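Local coordinates for OmpT protein (Vibrio cholerae serotype O1, PDB 6EHD), which probably works as a non-specific diffusion porin, a beta-barrel channel that lets small solutes cross the outer membrane of Vibrio cholerae, at residues S91-G96 with Q121-Y126. The protein carries 1 engineered substitution. Sequence-based numbering, arbitrary orientation.
Sequences SDDVYG and QVKYVY. With C8E ((hydroxyethyloxy)tri(ethyloxy)octane), chain B.
D93 and K123 reach for each other from opposite directions and meet in a salt bridge, the one direct contact between 91-96 and 121-126. The ammonium of K123 gives a hydrogen bond of 2.7 Å from NZ to OD2 of D93, arriving on the syn side of that oxygen and 18° out of the carboxylate plane. It favours one oxygen clearly, since OD1 of D93 stays 3.8 Å from the same NZ. The last methylene comes along, with CE of K123 3.3 Å from OD2 of D93. With the CA atoms of D93 and K123 10.9 Å apart, most of the span is made by the long K123 chain. K123 leaves the strand nearly extended and bends once, at chi3 (57°), which turns CE and NZ toward the acid.

A second acceptor, the carbonyl oxygen of W88, also takes a hydrogen bond from K123 NZ, tying the ammonium to strand 87-88, which leads into the helix. The D93 side chain touches W88, and Q87 touches K123. The detergent C8E lies beside the pair: its O21 is 3.7 Å from the carbonyl oxygen of D93, while C10, toward the far end of the ether chain from O21, lies 4.2 Å from CG2 of V125.

Helix 90-94 is one short turn, closed by the bond from Y95 N to S91 O (2.9 Å), after which Y95 turns off with positive phi. S91 OG is hydrogen-bonded to E150 OE2 of strand 147-157, and D92 OD1 to the hydroxyl of Y110. The segment 91-96 belongs to the long connection between barrel strands 80-84 and 121-128, consistent with the inward-folded constriction loop (L3) of porins. Strand 121-128 pairs antiparallel with 80-84 and 131-138, so the salt bridge pins that connection to the barrel wall.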
ATOM      1  N   SER A  91      -6.376  -3.195   3.797  1.00 21.69           N
ATOM      2  CA  SER A  91      -5.224  -2.514   4.493  1.00 23.68           C
ATOM      3  C   SER A  91      -4.434  -1.552   3.577  1.00 24.96           C
ATOM      4  O   SER A  91      -3.970  -0.457   4.027  1.00 23.73           O
ATOM      5  CB  SER A  91      -4.304  -3.566   5.181  1.00 23.44           C
ATOM      6  OG  SER A  91      -3.940  -4.611   4.271  1.00 26.00           O
ATOM      7  N   ASP A  92      -4.283  -1.921   2.314  1.00 23.18           N
ATOM      8  CA  ASP A  92      -3.605  -1.061   1.280  1.00 22.86           C
ATOM      9  C   ASP A  92      -4.468   0.114   0.912  1.00 21.98           C
ATOM     10  O   ASP A  92      -3.930   1.228   0.761  1.00 22.82           O
ATOM     11  CB  ASP A  92      -3.259  -1.863   0.067  1.00 23.90           C
ATOM     12  CG  ASP A  92      -2.279  -1.172  -0.910  1.00 29.06           C
ATOM     13  OD1 ASP A  92      -1.150  -0.903  -0.523  1.00 25.48           O
ATOM     14  OD2 ASP A  92      -2.653  -1.006  -2.087  1.00 28.70           O
ATOM     15  N   ASP A  93      -5.803  -0.079   0.826  1.00 21.23           N
ATOM     16  CA  ASP A  93      -6.729   1.019   0.479  1.00 21.48           C
ATOM     17  C   ASP A  93      -6.697   2.067   1.594  1.00 23.63           C
ATOM     18  O   ASP A  93      -6.671   3.328   1.342  1.00 23.93           O
ATOM     19  CB  ASP A  93      -8.183   0.514   0.356  1.00 22.15           C
ATOM     20  CG  ASP A  93      -8.442  -0.444  -0.812  1.00 25.71           C
ATOM     21  OD1 ASP A  93      -7.615  -0.555  -1.733  1.00 25.51           O
ATOM     22  OD2 ASP A  93      -9.555  -1.133  -0.732  1.00 26.81           O
ATOM     23  N   VAL A  94      -6.761   1.619   2.870  1.00 22.10           N
ATOM     24  CA  VAL A  94      -6.831   2.568   4.014  1.00 20.95           C
ATOM     25  C   VAL A  94      -5.445   3.227   4.255  1.00 22.31           C
ATOM     26  O   VAL A  94      -5.367   4.425   4.451  1.00 22.50           O
ATOM     27  CB  VAL A  94      -7.288   1.845   5.289  1.00 22.49           C
ATOM     28  CG1 VAL A  94      -7.052   2.627   6.593  1.00 23.53           C
ATOM     29  CG2 VAL A  94      -8.717   1.297   5.180  1.00 23.19           C
ATOM     30  N   TYR A  95      -4.370   2.452   4.194  1.00 20.82           N
ATOM     31  CA  TYR A  95      -2.996   2.930   4.215  1.00 21.96           C
ATOM     32  C   TYR A  95      -2.682   3.666   5.559  1.00 21.27           C
ATOM     33  O   TYR A  95      -3.093   3.135   6.677  1.00 22.01           O
ATOM     34  CB  TYR A  95      -2.654   3.745   2.923  1.00 22.20           C
ATOM     35  CG  TYR A  95      -1.177   3.726   2.535  1.00 20.76           C
ATOM     36  CD1 TYR A  95      -0.466   2.497   2.348  1.00 21.57           C
ATOM     37  CD2 TYR A  95      -0.444   4.932   2.283  1.00 22.44           C
ATOM     38  CE1 TYR A  95       0.881   2.464   2.024  1.00 22.29           C
ATOM     39  CE2 TYR A  95       0.915   4.871   1.858  1.00 22.67           C
ATOM     40  CZ  TYR A  95       1.597   3.663   1.769  1.00 21.67           C
ATOM     41  OH  TYR A  95       2.944   3.610   1.374  1.00 22.42           O
ATOM     42  N   GLY A  96      -2.019   4.828   5.487  1.00 21.41           N
ATOM     43  CA  GLY A  96      -1.581   5.562   6.729  1.00 20.35           C
ATOM     44  C   GLY A  96      -0.753   6.751   6.321  1.00 20.23           C
ATOM     45  O   GLY A  96      -0.794   7.132   5.141  1.00 19.50           O
ATOM     46  N   GLN A 121     -10.762 -12.338  -3.190  1.00 33.73           N
ATOM     47  CA  GLN A 121     -11.312 -11.738  -1.991  1.00 31.48           C
ATOM     48  C   GLN A 121     -12.737 -11.335  -2.190  1.00 29.60           C
ATOM     49  O   GLN A 121     -13.143 -11.036  -3.318  1.00 29.63           O
ATOM     50  CB  GLN A 121     -10.567 -10.411  -1.644  1.00 33.31           C
ATOM     51  CG  GLN A 121      -9.203 -10.502  -1.167  1.00 31.53           C
ATOM     52  CD  GLN A 121      -8.597  -9.075  -0.877  1.00 31.85           C
ATOM     53  OE1 GLN A 121      -8.843  -8.480   0.172  1.00 30.63           O
ATOM     54  NE2 GLN A 121      -7.800  -8.581  -1.823  1.00 29.15           N
ATOM     55  N   VAL A 122     -13.458 -11.260  -1.075  1.00 27.94           N
ATOM     56  CA  VAL A 122     -14.661 -10.455  -0.956  0.50 26.15           C
ATOM     57  C   VAL A 122     -14.355  -9.220  -0.082  1.00 25.79           C
ATOM     58  O   VAL A 122     -13.891  -9.393   1.052  1.00 27.57           O
ATOM     59  CB  VAL A 122     -15.818 -11.151  -0.213  0.50 28.38           C
ATOM     60  CG1 VAL A 122     -17.107 -10.451  -0.515  0.50 23.98           C
ATOM     61  CG2 VAL A 122     -15.859 -12.616  -0.502  0.50 34.97           C
ATOM     62  N   LYS A 123     -14.705  -8.016  -0.568  1.00 26.16           N
ATOM     63  CA  LYS A 123     -14.406  -6.765   0.196  1.00 28.87           C
ATOM     64  C   LYS A 123     -15.723  -6.055   0.373  1.00 28.56           C
ATOM     65  O   LYS A 123     -16.607  -6.116  -0.522  1.00 28.62           O
ATOM     66  CB  LYS A 123     -13.338  -5.902  -0.535  1.00 24.49           C
ATOM     67  CG  LYS A 123     -11.922  -6.465  -0.465  1.00 25.80           C
ATOM     68  CD  LYS A 123     -10.879  -5.693  -1.308  1.00 27.70           C
ATOM     69  CE  LYS A 123     -10.783  -4.202  -0.959  1.00 28.98           C
ATOM     70  NZ  LYS A 123      -9.948  -3.528  -2.024  1.00 26.34           N
ATOM     71  N   TYR A 124     -15.875  -5.473   1.543  1.00 24.05           N
ATOM     72  CA  TYR A 124     -17.060  -4.729   1.952  1.00 25.89           C
ATOM     73  C   TYR A 124     -16.764  -3.256   2.283  1.00 25.77           C
ATOM     74  O   TYR A 124     -15.755  -2.965   2.957  1.00 25.96           O
ATOM     75  CB  TYR A 124     -17.624  -5.410   3.239  1.00 28.46           C
ATOM     76  CG  TYR A 124     -18.837  -4.746   3.822  1.00 27.46           C
ATOM     77  CD1 TYR A 124     -20.108  -4.869   3.220  1.00 31.05           C
ATOM     78  CD2 TYR A 124     -18.740  -3.968   4.996  1.00 31.44           C
ATOM     79  CE1 TYR A 124     -21.231  -4.287   3.758  1.00 33.14           C
ATOM     80  CE2 TYR A 124     -19.861  -3.361   5.546  1.00 30.22           C
ATOM     81  CZ  TYR A 124     -21.113  -3.532   4.950  1.00 37.27           C
ATOM     82  OH  TYR A 124     -22.213  -2.852   5.483  1.00 34.13           O
ATOM     83  N   VAL A 125     -17.618  -2.359   1.878  1.00 25.49           N
ATOM     84  CA  VAL A 125     -17.535  -0.944   2.244  1.00 26.67           C
ATOM     85  C   VAL A 125     -18.871  -0.399   2.591  1.00 31.31           C
ATOM     86  O   VAL A 125     -19.839  -0.589   1.809  1.00 29.22           O
ATOM     87  CB  VAL A 125     -16.970  -0.106   1.075  1.00 28.56           C
ATOM     88  CG1 VAL A 125     -16.978   1.401   1.459  1.00 34.40           C
ATOM     89  CG2 VAL A 125     -15.608  -0.603   0.626  1.00 29.74           C
ATOM     90  N   TYR A 126     -18.998   0.193   3.792  1.00 26.74           N
ATOM     91  CA  TYR A 126     -20.207   0.989   4.188  1.00 30.58           C
ATOM     92  C   TYR A 126     -19.860   2.431   4.465  1.00 33.97           C
ATOM     93  O   TYR A 126     -18.915   2.654   5.268  1.00 35.88           O
ATOM     94  CB  TYR A 126     -20.825   0.335   5.404  1.00 32.46           C
ATOM     95  CG  TYR A 126     -22.075   1.091   5.811  1.00 41.74           C
ATOM     96  CD1 TYR A 126     -23.285   0.877   5.122  1.00 46.52           C
ATOM     97  CD2 TYR A 126     -22.053   2.048   6.811  1.00 48.61           C
ATOM     98  CE1 TYR A 126     -24.430   1.576   5.447  1.00 54.78           C
ATOM     99  CE2 TYR A 126     -23.202   2.766   7.137  1.00 52.06           C
ATOM    100  CZ  TYR A 126     -24.376   2.519   6.446  1.00 58.01           C
ATOM    101  OH  TYR A 126     -25.521   3.209   6.736  1.00 74.23           O
TER
HETATM  102  O9  C8E B 401     -12.113   1.881  -0.402  1.00 49.56           O
HETATM  103  C10 C8E B 401     -12.976   1.851  -1.521  1.00 57.08           C
HETATM  104  C11 C8E B 401     -13.850   3.080  -1.701  1.00 54.70           C
HETATM  105  O12 C8E B 401     -14.192   3.674  -0.449  1.00 61.91           O
HETATM  106  C13 C8E B 401     -15.095   4.778  -0.580  1.00 58.62           C
HETATM  107  C14 C8E B 401     -15.277   5.496   0.765  1.00 59.40           C
HETATM  108  O15 C8E B 401     -14.048   5.824   1.471  1.00 51.56           O
HETATM  109  C16 C8E B 401     -14.333   6.635   2.627  1.00 48.99           C
HETATM  110  C17 C8E B 401     -13.221   6.574   3.664  1.00 56.62           C
HETATM  111  O18 C8E B 401     -11.926   6.456   3.130  1.00 55.59           O
HETATM  112  C19 C8E B 401     -10.788   6.429   4.003  1.00 51.80           C
HETATM  113  C20 C8E B 401     -10.169   5.044   4.106  1.00 44.18           C
HETATM  114  O21 C8E B 401      -9.851   4.630   2.804  1.00 48.34           O